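Mannan endo-1,4-beta-mannosidase (Bacillus subtilis, PDB 3CBW) hydrolyses internal beta-1,4-mannosidic linkages in mannan, galactomannan and glucomannan, and so takes part in the breakdown of glucomannan. Local coordinates at residues A[40-45]-A[69-74]; A[59-64]-A[310-315]; A[288-293]-A[320-325]. The protein carries 3 engineered substitutions. All coordinates share one frame; numbering follows the deposited sequence. Where two conformers were deposited one is given.

Contact 1 of 3, residues A[40-45]-A[69-74]; sequences RVLSGA and SPAIYG
Three backbone hydrogen bonds join 40-45 to 69-74 as parallel neighbours in the barrel sheet. Ile72 N gives its hydrogen to Ser43 O at 2.9 Å, within the carbonyl plane; Ala45 N reaches Ile72 O at 3.0 Å from above the plane of that carbonyl; Gly74 N closes the series on Ala45 O at 2.9 Å. Ile72 thus bonds to the residues on either side of Gly44, and Ala45 to those on either side of Tyr73, the alternation of a parallel pair. Gly44 lies opposite Ile72, and its CA comes to 3.2 Å from Ile72 O in a CA-H...O contact; a side chain here would crowd Ile72 CB, so glycine suits the place.

A fourth bond comes from a side chain. Ser43 OG stands in the crowded position between its own backbone N and carbonyl carbon (chi1 59°), which lets it accept from Ala71 N at 2.9 Å, N-H...O angle 158°. The same hydroxyl is hydrogen-bonded to Asn330 OD1, so it ties the turn before strand 72-79 to a third part of the chain. An alanine here would remove that oxygen, and with it the bonds to Ala71 N and Asn330, and would probably hold the start of strand 72-79 less firmly.

Apolar contacts add to this. Leu42 lays CG against Ala71 CB at 3.7 Å and crosses Ile72 at about a right angle. On the face of the sheet that carries Ala45 and Tyr73, Ala45 CB rests on Pro70 CG at 3.9 Å, beneath helix 57-66, while Tyr73, whose OH is hydrogen-bonded to Ser55 O, brings ring atom CE1 to 4.3 Å from Ala45 CB.

These strands bracket helix 57-66 in a beta-alpha-beta unit of the TIM barrel, and the chemistry implies a buried junction in which backbone pairing and one serine oxygen satisfy amides shut off from water.

Contact 2 of 3, residues A[59-64]-A[310-315]; sequences ADRIRS and EWSAAV
The long loop that follows strand 301-306, the strand leading to the probable substrate-binding residues Trp307 and Asn308, here leans on helix 57-66 of the TIM barrel. Its foothold is an ST turn: Ser312 OG, anti to its own backbone N (chi1 170°), accepts from Ala314 N at 2.9 Å, and in this turn the methyl of Ala314 points toward the helix. Alanine suits that point because the backbones come close, with Ala314 CA only 4.9 Å from Ile62 CA. Ala314 CB rests on the helix backbone at Arg61 O (3.9 Å), and is 4.1 Å from Ile62 CG1.

Arg61 supplies the reach. Its chain runs out from the helix, bends at chi3 (-39°) and passes alongside Ala314 CB, bringing the guanidinium up to the loop. Val315 CG1 lies over one face of this flat group, 3.3 Å from Arg61 NH1, while Arg61 NH2 approaches Ser312 CB to 3.2 Å. The polar ends are organised by Glu58, about one helical turn before Arg61 and Ile62: Glu58 OE1 forms a salt bridge with Arg61 NH2, and Glu58 OE2 is hydrogen-bonded to Ser312 OG.

A single carboxylate therefore links arginine and serine, and its charge probably balances that of the guanidinium. Since Ser312 OG is engaged both with Glu58 and with Ala314 N, the hydroxyl that makes the turn is also tied to the helix, and the partly exposed arginine can pair its charge while Val315 CG1 packs on one face of its guanidinium.

Contact 3 of 3, residues A[288-293]-A[320-325]; sequences SLFINA and SALYHD
Side-by-side packing of two helices on the outside of the barrel joins 288-293 to 320-325, by van der Waals contact of side chains. The axes of the two short helical segments approach to 8.5 Å and run in broadly the same direction, 37° apart. Such closeness asks for small residues at one end: Ser288 CB meets Ala321 CB at 3.7 Å, while Ser288 OG turns to Asp286 OD1 for its hydrogen bond.

One turn further along, Ile291 projects from its helix toward the other. Ile291 CB touches Leu322 CD1 at 3.9 Å. Leu322 extends anti to its backbone N (chi1 175°), and the same CD1 also arrives at the edge of the Phe290 ring, 4.4 Å from Phe290 CD2. In the TIM barrel, helix 287-297 leads into strand 301-306 and helix 319-324 comes after it. Both Leu322 and Phe290 are buried, and Phe290 meets Phe273 of strand 271-278 edge to face, in the layer between helices and sheet.

Where helix 319-324 gives way to the next loop, Asp325 crosses Ile291 obliquely, with Asp325 CG 3.8 Å from Ile291 CG1. An aspartate probably can lie against this aliphatic branch because its charge is met elsewhere: Asp325 OD1 forms a salt bridge with Lys295 NZ, from the helix of Ile291, and accepts a hydrogen bond from Trp327 N.

Overall arrangement
The centres of the contacts lie about 12 to 14 Å apart, all on one side of the chain's centre, around one portion of the TIM barrel. Contact 1 pairs strands 41-49 and 72-79; helix 57-66, which connects them, carries one half of contact 2. The other half comes nearly 250 residues later, between strand 301-306 and helix 319-324, the latter shared with contact 3. Contacts 1 and 3 follow one another along the chain, whereas contact 2 interlocks with both. Tyr323 bridges the three, touching Ser43 and Pro70, Ile62, and Ala313. Since strand 301-306 also pairs with strand 41-49, early and late parts of the sequence meet here and close the barrel.

Contact 1 of 3, residues A[40-45]-A[69-74]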
ATOM      1  N   ARG A  40       4.306 -17.332   6.448  1.00  9.55           N
ATOM      2  CA  ARG A  40       2.926 -16.952   6.153  1.00  9.59           C
ATOM      3  C   ARG A  40       2.647 -15.453   6.245  1.00  8.84           C
ATOM      4  O   ARG A  40       1.515 -15.024   6.023  1.00  9.52           O
ATOM      5  CB  ARG A  40       1.949 -17.744   7.025  1.00 10.28           C
ATOM      6  CG  ARG A  40       2.249 -17.713   8.502  1.00 10.44           C
ATOM      7  CD  ARG A  40       1.263 -18.585   9.250  1.00 11.37           C
ATOM      8  NE  ARG A  40      -0.024 -17.926   9.410  1.00 11.52           N
ATOM      9  CZ  ARG A  40      -1.057 -18.451  10.056  1.00 11.68           C
ATOM     10  NH1 ARG A  40      -0.976 -19.682  10.553  1.00 12.71           N
ATOM     11  NH2 ARG A  40      -2.166 -17.745  10.209  1.00 12.27           N
ATOM     12  N   VAL A  41       3.676 -14.668   6.567  1.00  8.40           N
ATOM     13  CA  VAL A  41       3.558 -13.211   6.616  1.00  8.68           C
ATOM     14  C   VAL A  41       4.750 -12.628   5.880  1.00  8.14           C
ATOM     15  O   VAL A  41       5.889 -12.773   6.338  1.00  8.92           O
ATOM     16  CB  VAL A  41       3.542 -12.655   8.068  1.00  8.55           C
ATOM     17  CG1 VAL A  41       3.356 -11.142   8.053  1.00  9.41           C
ATOM     18  CG2 VAL A  41       2.451 -13.289   8.898  1.00  9.36           C
ATOM     19  N   LEU A  42       4.507 -11.987   4.737  1.00  7.95           N
ATOM     20  CA  LEU A  42       5.600 -11.350   4.017  1.00  8.35           C
ATOM     21  C   LEU A  42       6.126 -10.142   4.783  1.00  8.31           C
ATOM     22  O   LEU A  42       5.351  -9.314   5.249  1.00  8.36           O
ATOM     23  CB  LEU A  42       5.168 -10.899   2.622  1.00  8.36           C
ATOM     24  CG  LEU A  42       5.299 -11.924   1.497  1.00  8.78           C
ATOM     25  CD1 LEU A  42       4.356 -13.088   1.716  1.00  9.74           C
ATOM     26  CD2 LEU A  42       5.018 -11.278   0.159  1.00  9.64           C
ATOM     27  N   SER A  43       7.442 -10.032   4.890  1.00  8.12           N
ATOM     28  CA  SER A  43       8.057  -8.801   5.367  1.00  7.81           C
ATOM     29  C   SER A  43       8.015  -7.736   4.276  1.00  7.39           C
ATOM     30  O   SER A  43       7.862  -8.037   3.087  1.00  8.31           O
ATOM     31  CB  SER A  43       9.488  -9.079   5.800  1.00  8.22           C
ATOM     32  OG  SER A  43      10.212  -9.598   4.700  1.00  8.94           O
ATOM     33  N   GLY A  44       8.167  -6.489   4.686  1.00  7.69           N
ATOM     34  CA  GLY A  44       8.080  -5.382   3.756  1.00  7.26           C
ATOM     35  C   GLY A  44       8.718  -4.158   4.336  1.00  7.37           C
ATOM     36  O   GLY A  44       8.739  -3.956   5.557  1.00  7.66           O
ATOM     37  N   ALA A  45       9.221  -3.322   3.438  1.00  7.41           N
ATOM     38  CA  ALA A  45       9.792  -2.041   3.824  1.00  8.13           C
ATOM     39  C   ALA A  45       9.535  -0.995   2.762  1.00  8.33           C
ATOM     40  O   ALA A  45       9.558  -1.292   1.575  1.00  8.37           O
ATOM     41  CB  ALA A  45      11.279  -2.167   4.037  1.00  8.68           C
ATOM     42  N   SER A  69      16.284  -9.898   3.519  1.00 13.19           N
ATOM     43  CA  SER A  69      15.726  -8.711   2.867  1.00 12.30           C
ATOM     44  C   SER A  69      14.198  -8.750   2.900  1.00 11.07           C
ATOM     45  O   SER A  69      13.616  -9.833   2.869  1.00 10.27           O
ATOM     46  CB  SER A  69      16.188  -8.617   1.414  1.00 13.01           C
ATOM     47  OG  SER A  69      17.597  -8.537   1.332  1.00 15.06           O
ATOM     48  N   PRO A  70      13.543  -7.570   2.927  1.00 10.12           N
ATOM     49  CA  PRO A  70      12.076  -7.578   2.933  1.00  9.79           C
ATOM     50  C   PRO A  70      11.509  -8.219   1.670  1.00  9.09           C
ATOM     51  O   PRO A  70      12.027  -7.999   0.564  1.00  9.39           O
ATOM     52  CB  PRO A  70      11.705  -6.089   2.991  1.00  9.80           C
ATOM     53  CG  PRO A  70      12.933  -5.345   2.543  1.00 10.50           C
ATOM     54  CD  PRO A  70      14.099  -6.204   2.967  1.00 10.20           C
ATOM     55  N   ALA A  71      10.467  -9.030   1.820  1.00  8.74           N
ATOM     56  CA  ALA A  71       9.800  -9.601   0.653  1.00  8.49           C
ATOM     57  C   ALA A  71       9.179  -8.526  -0.244  1.00  8.51           C
ATOM     58  O   ALA A  71       9.237  -8.630  -1.475  1.00  8.99           O
ATOM     59  CB  ALA A  71       8.765 -10.633   1.065  1.00  8.80           C
ATOM     60  N   ILE A  72       8.589  -7.500   0.371  1.00  8.09           N
ATOM     61  CA  ILE A  72       7.944  -6.415  -0.347  1.00  7.93           C
ATOM     62  C   ILE A  72       8.765  -5.137  -0.217  1.00  7.82           C
ATOM     63  O   ILE A  72       9.256  -4.811   0.872  1.00  7.96           O
ATOM     64  CB  ILE A  72       6.530  -6.185   0.215  1.00  7.79           C
ATOM     65  CG1 ILE A  72       5.672  -7.426  -0.040  1.00  8.59           C
ATOM     66  CG2 ILE A  72       5.891  -4.919  -0.394  1.00  8.46           C
ATOM     67  CD1 ILE A  72       4.402  -7.458   0.771  1.00 10.47           C
ATOM     68  N   TYR A  73       8.946  -4.430  -1.335  1.00  7.70           N
ATOM     69  CA  TYR A  73       9.661  -3.156  -1.302  1.00  8.13           C
ATOM     70  C   TYR A  73       8.780  -2.085  -1.905  1.00  7.31           C
ATOM     71  O   TYR A  73       8.246  -2.253  -3.005  1.00  7.93           O
ATOM     72  CB  TYR A  73      10.998  -3.246  -2.022  1.00  9.46           C
ATOM     73  CG  TYR A  73      12.033  -2.286  -1.487  1.00  9.60           C
ATOM     74  CD1 TYR A  73      12.412  -2.314  -0.149  1.00 10.79           C
ATOM     75  CD2 TYR A  73      12.675  -1.373  -2.328  1.00 10.49           C
ATOM     76  CE1 TYR A  73      13.382  -1.440   0.349  1.00 11.04           C
ATOM     77  CE2 TYR A  73      13.657  -0.498  -1.834  1.00 11.49           C
ATOM     78  CZ  TYR A  73      14.009  -0.553  -0.504  1.00 10.72           C
ATOM     79  OH  TYR A  73      14.989   0.279   0.006  1.00 12.05           O
ATOM     80  N   GLY A  74       8.614  -0.991  -1.159  1.00  7.77           N
ATOM     81  CA  GLY A  74       7.698   0.053  -1.557  1.00  7.58           C
ATOM     82  C   GLY A  74       8.354   1.280  -2.143  1.00  8.10           C
ATOM     83  O   GLY A  74       9.453   1.673  -1.728  1.00  8.21           O
TER

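Contact 2 of 3, residues A[59-64]-A[310-315]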
ATOM      1  N   ALA A  59      16.437  -1.516   2.042  1.00 13.10           N
ATOM      2  CA  ALA A  59      16.578  -2.968   1.897  1.00 13.22           C
ATOM      3  C   ALA A  59      17.960  -3.440   2.336  1.00 13.37           C
ATOM      4  O   ALA A  59      18.087  -4.447   3.023  1.00 13.29           O
ATOM      5  CB  ALA A  59      16.309  -3.392   0.464  1.00 13.45           C
ATOM      6  N   ASP A  60      18.993  -2.691   1.948  1.00 14.10           N
ATOM      7  CA  ASP A  60      20.364  -3.087   2.244  1.00 15.19           C
ATOM      8  C   ASP A  60      20.682  -3.017   3.744  1.00 15.60           C
ATOM      9  O   ASP A  60      21.385  -3.888   4.264  1.00 15.36           O
ATOM     10  CB  ASP A  60      21.359  -2.270   1.406  1.00 15.66           C
ATOM     11  CG  ASP A  60      21.278  -2.589  -0.090  1.00 17.33           C
ATOM     12  OD1 ASP A  60      20.771  -3.675  -0.452  1.00 19.23           O
ATOM     13  OD2 ASP A  60      21.735  -1.764  -0.910  1.00 19.25           O
ATOM     14  N   ARG A  61      20.134  -2.008   4.431  1.00 16.15           N
ATOM     15  CA  ARG A  61      20.283  -1.848   5.891  1.00 16.98           C
ATOM     16  C   ARG A  61      19.601  -2.976   6.646  1.00 16.08           C
ATOM     17  O   ARG A  61      20.113  -3.447   7.654  1.00 16.04           O
ATOM     18  CB  ARG A  61      19.688  -0.523   6.385  1.00 18.44           C
ATOM     19  CG  ARG A  61      20.570   0.698   6.260  1.00 21.17           C
ATOM     20  CD  ARG A  61      20.129   1.808   7.230  1.00 24.34           C
ATOM     21  NE  ARG A  61      18.672   1.935   7.373  1.00 26.61           N
ATOM     22  CZ  ARG A  61      18.068   2.836   8.150  1.00 28.46           C
ATOM     23  NH1 ARG A  61      18.782   3.706   8.856  1.00 28.50           N
ATOM     24  NH2 ARG A  61      16.744   2.880   8.216  1.00 29.08           N
ATOM     25  N   ILE A  62      18.424  -3.390   6.173  1.00 15.24           N
ATOM     26  CA  ILE A  62      17.720  -4.508   6.791  1.00 14.97           C
ATOM     27  C   ILE A  62      18.530  -5.795   6.627  1.00 14.97           C
ATOM     28  O   ILE A  62      18.665  -6.591   7.559  1.00 15.39           O
ATOM     29  CB  ILE A  62      16.290  -4.649   6.211  1.00 14.43           C
ATOM     30  CG1 ILE A  62      15.446  -3.435   6.621  1.00 14.56           C
ATOM     31  CG2 ILE A  62      15.653  -5.951   6.670  1.00 14.75           C
ATOM     32  CD1 ILE A  62      14.191  -3.251   5.817  1.00 14.98           C
ATOM     33  N   ARG A  63      19.101  -5.975   5.439  1.00 15.51           N
ATOM     34  CA  ARG A  63      19.944  -7.132   5.188  1.00 16.03           C
ATOM     35  C   ARG A  63      21.230  -7.118   6.027  1.00 16.68           C
ATOM     36  O   ARG A  63      21.644  -8.157   6.532  1.00 16.49           O
ATOM     37  CB  ARG A  63      20.247  -7.269   3.697  1.00 16.53           C
ATOM     38  CG  ARG A  63      20.921  -8.584   3.345  1.00 19.02           C
ATOM     39  CD  ARG A  63      20.978  -8.816   1.844  1.00 23.89           C
ATOM     40  NE  ARG A  63      21.881  -9.905   1.470  1.00 28.46           N
ATOM     41  CZ  ARG A  63      21.593 -11.204   1.540  1.00 31.02           C
ATOM     42  NH1 ARG A  63      20.412 -11.626   1.984  1.00 31.63           N
ATOM     43  NH2 ARG A  63      22.504 -12.096   1.164  1.00 31.53           N
ATOM     44  N   SER A  64      21.834  -5.941   6.179  1.00 16.91           N
ATOM     45  CA  SER A  64      23.022  -5.813   7.017  0.50 17.52           C
ATOM     46  C   SER A  64      22.703  -6.094   8.482  1.00 17.78           C
ATOM     47  O   SER A  64      23.528  -6.676   9.197  1.00 18.10           O
ATOM     48  CB  SER A  64      23.646  -4.431   6.857  0.50 17.56           C
ATOM     49  OG  SER A  64      24.168  -4.283   5.553  0.50 17.83           O
ATOM     50  N   GLU A 310      13.311   6.674  10.737  1.00 17.94           N
ATOM     51  CA  GLU A 310      13.251   6.317  12.164  1.00 18.00           C
ATOM     52  C   GLU A 310      12.249   5.199  12.496  1.00 16.92           C
ATOM     53  O   GLU A 310      12.299   4.617  13.587  1.00 16.82           O
ATOM     54  CB  GLU A 310      13.009   7.555  13.044  1.00 19.20           C
ATOM     55  CG  GLU A 310      11.691   8.271  12.797  1.00 22.03           C
ATOM     56  CD  GLU A 310      11.812   9.430  11.810  1.00 25.60           C
ATOM     57  OE1 GLU A 310      11.064  10.417  11.983  1.00 28.48           O
ATOM     58  OE2 GLU A 310      12.653   9.367  10.880  1.00 25.69           O
ATOM     59  N   TRP A 311      11.349   4.908  11.553  1.00 15.86           N
ATOM     60  CA  TRP A 311      10.371   3.830  11.694  1.00 15.16           C
ATOM     61  C   TRP A 311      10.927   2.472  11.261  1.00 14.08           C
ATOM     62  O   TRP A 311      10.282   1.440  11.455  1.00 14.25           O
ATOM     63  CB  TRP A 311       9.110   4.128  10.865  1.00 16.18           C
ATOM     64  CG  TRP A 311       8.372   5.368  11.275  1.00 16.99           C
ATOM     65  CD1 TRP A 311       7.469   5.491  12.291  1.00 17.10           C
ATOM     66  CD2 TRP A 311       8.467   6.657  10.664  1.00 18.43           C
ATOM     67  NE1 TRP A 311       7.000   6.784  12.359  1.00 17.89           N
ATOM     68  CE2 TRP A 311       7.602   7.521  11.371  1.00 18.40           C
ATOM     69  CE3 TRP A 311       9.210   7.171   9.591  1.00 18.63           C
ATOM     70  CZ2 TRP A 311       7.453   8.875  11.035  1.00 18.91           C
ATOM     71  CZ3 TRP A 311       9.066   8.520   9.263  1.00 19.24           C
ATOM     72  CH2 TRP A 311       8.192   9.351   9.981  1.00 18.93           C
ATOM     73  N   SER A 312      12.114   2.478  10.651  1.00 12.98           N
ATOM     74  CA  SER A 312      12.673   1.290  10.008  1.00 12.96           C
ATOM     75  C   SER A 312      12.889   0.133  10.958  1.00 12.54           C
ATOM     76  O   SER A 312      13.338   0.319  12.090  1.00 12.30           O
ATOM     77  CB  SER A 312      14.007   1.629   9.341  1.00 13.43           C
ATOM     78  OG  SER A 312      14.682   0.459   8.895  1.00 15.17           O
ATOM     79  N   ALA A 313      12.617  -1.077  10.480  1.00 12.84           N
ATOM     80  CA  ALA A 313      12.966  -2.271  11.239  1.00 13.31           C
ATOM     81  C   ALA A 313      14.457  -2.277  11.572  1.00 13.68           C
ATOM     82  O   ALA A 313      14.845  -2.698  12.654  1.00 13.58           O
ATOM     83  CB  ALA A 313      12.603  -3.519  10.461  1.00 13.68           C
ATOM     84  N   ALA A 314      15.290  -1.786  10.651  1.00 13.96           N
ATOM     85  CA  ALA A 314      16.741  -1.869  10.826  1.00 14.21           C
ATOM     86  C   ALA A 314      17.264  -1.132  12.059  1.00 14.34           C
ATOM     87  O   ALA A 314      18.269  -1.549  12.645  1.00 14.90           O
ATOM     88  CB  ALA A 314      17.470  -1.390   9.575  1.00 14.63           C
ATOM     89  N   VAL A 315      16.586  -0.054  12.452  1.00 14.31           N
ATOM     90  CA  VAL A 315      17.076   0.816  13.538  1.00 15.35           C
ATOM     91  C   VAL A 315      16.248   0.690  14.814  1.00 15.47           C
ATOM     92  O   VAL A 315      16.461   1.422  15.783  1.00 16.87           O
ATOM     93  CB  VAL A 315      17.157   2.298  13.096  1.00 15.99           C
ATOM     94  CG1 VAL A 315      18.035   2.435  11.856  1.00 17.48           C
ATOM     95  CG2 VAL A 315      15.766   2.884  12.850  1.00 16.33           C
TER

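Contact 3 of 3, residues A[288-293]-A[320-325]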
ATOM      1  N   SER A 288       9.753  -7.280  17.603  1.00 13.09           N
ATOM      2  CA  SER A 288       9.514  -8.668  18.020  1.00 13.44           C
ATOM      3  C   SER A 288       8.132  -8.831  18.650  1.00 12.45           C
ATOM      4  O   SER A 288       7.500  -9.879  18.506  1.00 12.64           O
ATOM      5  CB  SER A 288      10.611  -9.189  18.964  1.00 14.57           C
ATOM      6  OG  SER A 288      10.524  -8.604  20.246  1.00 16.22           O
ATOM      7  N   LEU A 289       7.660  -7.779  19.316  1.00 11.80           N
ATOM      8  CA  LEU A 289       6.320  -7.778  19.888  1.00 11.71           C
ATOM      9  C   LEU A 289       5.247  -7.672  18.814  1.00 11.32           C
ATOM     10  O   LEU A 289       4.149  -8.192  18.973  1.00 11.27           O
ATOM     11  CB  LEU A 289       6.165  -6.663  20.928  1.00 12.13           C
ATOM     12  CG  LEU A 289       7.078  -6.817  22.154  1.00 13.07           C
ATOM     13  CD1 LEU A 289       7.056  -5.555  22.994  1.00 15.32           C
ATOM     14  CD2 LEU A 289       6.694  -8.058  22.981  1.00 16.85           C
ATOM     15  N   PHE A 290       5.567  -6.981  17.724  1.00 10.09           N
ATOM     16  CA  PHE A 290       4.626  -6.858  16.600  1.00  9.82           C
ATOM     17  C   PHE A 290       4.371  -8.213  15.929  1.00 10.39           C
ATOM     18  O   PHE A 290       3.221  -8.585  15.687  1.00 10.27           O
ATOM     19  CB  PHE A 290       5.151  -5.826  15.598  1.00  9.72           C
ATOM     20  CG  PHE A 290       4.345  -5.732  14.331  1.00  8.84           C
ATOM     21  CD1 PHE A 290       3.001  -5.345  14.363  1.00 10.07           C
ATOM     22  CD2 PHE A 290       4.940  -5.986  13.098  1.00  9.00           C
ATOM     23  CE1 PHE A 290       2.258  -5.240  13.181  1.00 11.12           C
ATOM     24  CE2 PHE A 290       4.207  -5.886  11.922  1.00  9.82           C
ATOM     25  CZ  PHE A 290       2.869  -5.507  11.965  1.00 11.05           C
ATOM     26  N   ILE A 291       5.434  -8.967  15.658  1.00 10.44           N
ATOM     27  CA  ILE A 291       5.229 -10.299  15.090  1.00 10.95           C
ATOM     28  C   ILE A 291       4.519 -11.234  16.076  1.00 10.77           C
ATOM     29  O   ILE A 291       3.699 -12.052  15.667  1.00 10.96           O
ATOM     30  CB  ILE A 291       6.521 -10.936  14.471  1.00 11.72           C
ATOM     31  CG1 ILE A 291       6.177 -12.166  13.622  1.00 12.95           C
ATOM     32  CG2 ILE A 291       7.553 -11.269  15.537  1.00 12.49           C
ATOM     33  CD1 ILE A 291       5.346 -11.885  12.392  1.00 14.56           C
ATOM     34  N   ASN A 292       4.809 -11.102  17.369  1.00 10.48           N
ATOM     35  CA  ASN A 292       4.089 -11.887  18.350  1.00 10.72           C
ATOM     36  C   ASN A 292       2.600 -11.540  18.366  1.00 10.52           C
ATOM     37  O   ASN A 292       1.756 -12.423  18.447  1.00 10.60           O
ATOM     38  CB  ASN A 292       4.680 -11.712  19.741  1.00 11.98           C
ATOM     39  CG  ASN A 292       3.984 -12.581  20.760  1.00 12.76           C
ATOM     40  OD1 ASN A 292       3.119 -12.121  21.504  1.00 13.46           O
ATOM     41  ND2 ASN A 292       4.310 -13.868  20.750  1.00 14.72           N
ATOM     42  N   ALA A 293       2.287 -10.248  18.306  1.00  9.68           N
ATOM     43  CA  ALA A 293       0.893  -9.795  18.233  1.00  9.43           C
ATOM     44  C   ALA A 293       0.189 -10.331  16.989  1.00  9.47           C
ATOM     45  O   ALA A 293      -0.978 -10.724  17.046  1.00 10.16           O
ATOM     46  CB  ALA A 293       0.806  -8.281  18.298  1.00  9.37           C
ATOM     47  N   SER A 320      15.959  -8.590  14.239  1.00 16.27           N
ATOM     48  CA  SER A 320      16.377  -9.963  13.971  0.50 16.67           C
ATOM     49  C   SER A 320      15.258 -10.944  14.281  1.00 16.57           C
ATOM     50  O   SER A 320      14.987 -11.852  13.492  1.00 17.01           O
ATOM     51  CB  SER A 320      17.638 -10.314  14.765  0.50 16.91           C
ATOM     52  OG  SER A 320      18.734  -9.535  14.328  0.50 18.33           O
ATOM     53  N   ALA A 321      14.601 -10.751  15.424  1.00 16.44           N
ATOM     54  CA  ALA A 321      13.498 -11.623  15.821  1.00 16.31           C
ATOM     55  C   ALA A 321      12.335 -11.531  14.831  1.00 15.69           C
ATOM     56  O   ALA A 321      11.713 -12.546  14.510  1.00 16.65           O
ATOM     57  CB  ALA A 321      13.039 -11.310  17.231  1.00 16.85           C
ATOM     58  N   LEU A 322      12.056 -10.319  14.345  1.00 14.75           N
ATOM     59  CA  LEU A 322      11.031 -10.097  13.317  1.00 14.25           C
ATOM     60  C   LEU A 322      11.367 -10.851  12.030  1.00 13.67           C
ATOM     61  O   LEU A 322      10.533 -11.587  11.489  1.00 14.43           O
ATOM     62  CB  LEU A 322      10.906  -8.599  13.015  1.00 13.65           C
ATOM     63  CG  LEU A 322       9.967  -8.187  11.873  1.00 14.17           C
ATOM     64  CD1 LEU A 322       8.505  -8.454  12.262  1.00 15.53           C
ATOM     65  CD2 LEU A 322      10.182  -6.720  11.535  1.00 14.47           C
ATOM     66  N   TYR A 323      12.593 -10.686  11.552  1.00 12.87           N
ATOM     67  CA  TYR A 323      12.984 -11.240  10.266  1.00 12.53           C
ATOM     68  C   TYR A 323      13.265 -12.737  10.310  1.00 12.95           C
ATOM     69  O   TYR A 323      13.148 -13.416   9.295  1.00 13.14           O
ATOM     70  CB  TYR A 323      14.127 -10.419   9.646  1.00 12.24           C
ATOM     71  CG  TYR A 323      13.583  -9.282   8.822  1.00 10.71           C
ATOM     72  CD1 TYR A 323      13.200  -8.072   9.405  1.00 10.80           C
ATOM     73  CD2 TYR A 323      13.408  -9.443   7.449  1.00 11.12           C
ATOM     74  CE1 TYR A 323      12.665  -7.051   8.629  1.00 10.73           C
ATOM     75  CE2 TYR A 323      12.874  -8.442   6.675  1.00 10.48           C
ATOM     76  CZ  TYR A 323      12.502  -7.246   7.264  1.00 10.40           C
ATOM     77  OH  TYR A 323      11.978  -6.257   6.465  1.00 10.63           O
ATOM     78  N   HIS A 324      13.595 -13.256  11.494  1.00 13.32           N
ATOM     79  CA  HIS A 324      13.899 -14.680  11.632  1.00 14.13           C
ATOM     80  C   HIS A 324      12.757 -15.498  12.201  1.00 13.75           C
ATOM     81  O   HIS A 324      12.882 -16.715  12.324  1.00 14.09           O
ATOM     82  CB  HIS A 324      15.178 -14.890  12.450  1.00 14.98           C
ATOM     83  CG  HIS A 324      16.400 -14.369  11.766  1.00 18.39           C
ATOM     84  ND1 HIS A 324      17.104 -15.108  10.841  1.00 22.86           N
ATOM     85  CD2 HIS A 324      17.019 -13.168  11.840  1.00 21.22           C
ATOM     86  CE1 HIS A 324      18.120 -14.392  10.392  1.00 23.45           C
ATOM     87  NE2 HIS A 324      18.095 -13.214  10.987  1.00 22.87           N
ATOM     88  N   ASP A 325      11.646 -14.848  12.539  1.00 13.05           N
ATOM     89  CA  ASP A 325      10.492 -15.574  13.052  1.00 13.25           C
ATOM     90  C   ASP A 325      10.057 -16.616  12.026  1.00 13.09           C
ATOM     91  O   ASP A 325      10.107 -16.359  10.823  1.00 12.41           O
ATOM     92  CB  ASP A 325       9.338 -14.626  13.348  1.00 13.48           C
ATOM     93  CG  ASP A 325       8.267 -15.282  14.187  1.00 13.94           C
ATOM     94  OD1 ASP A 325       7.440 -16.023  13.618  1.00 15.33           O
ATOM     95  OD2 ASP A 325       8.277 -15.103  15.433  1.00 15.76           O
TER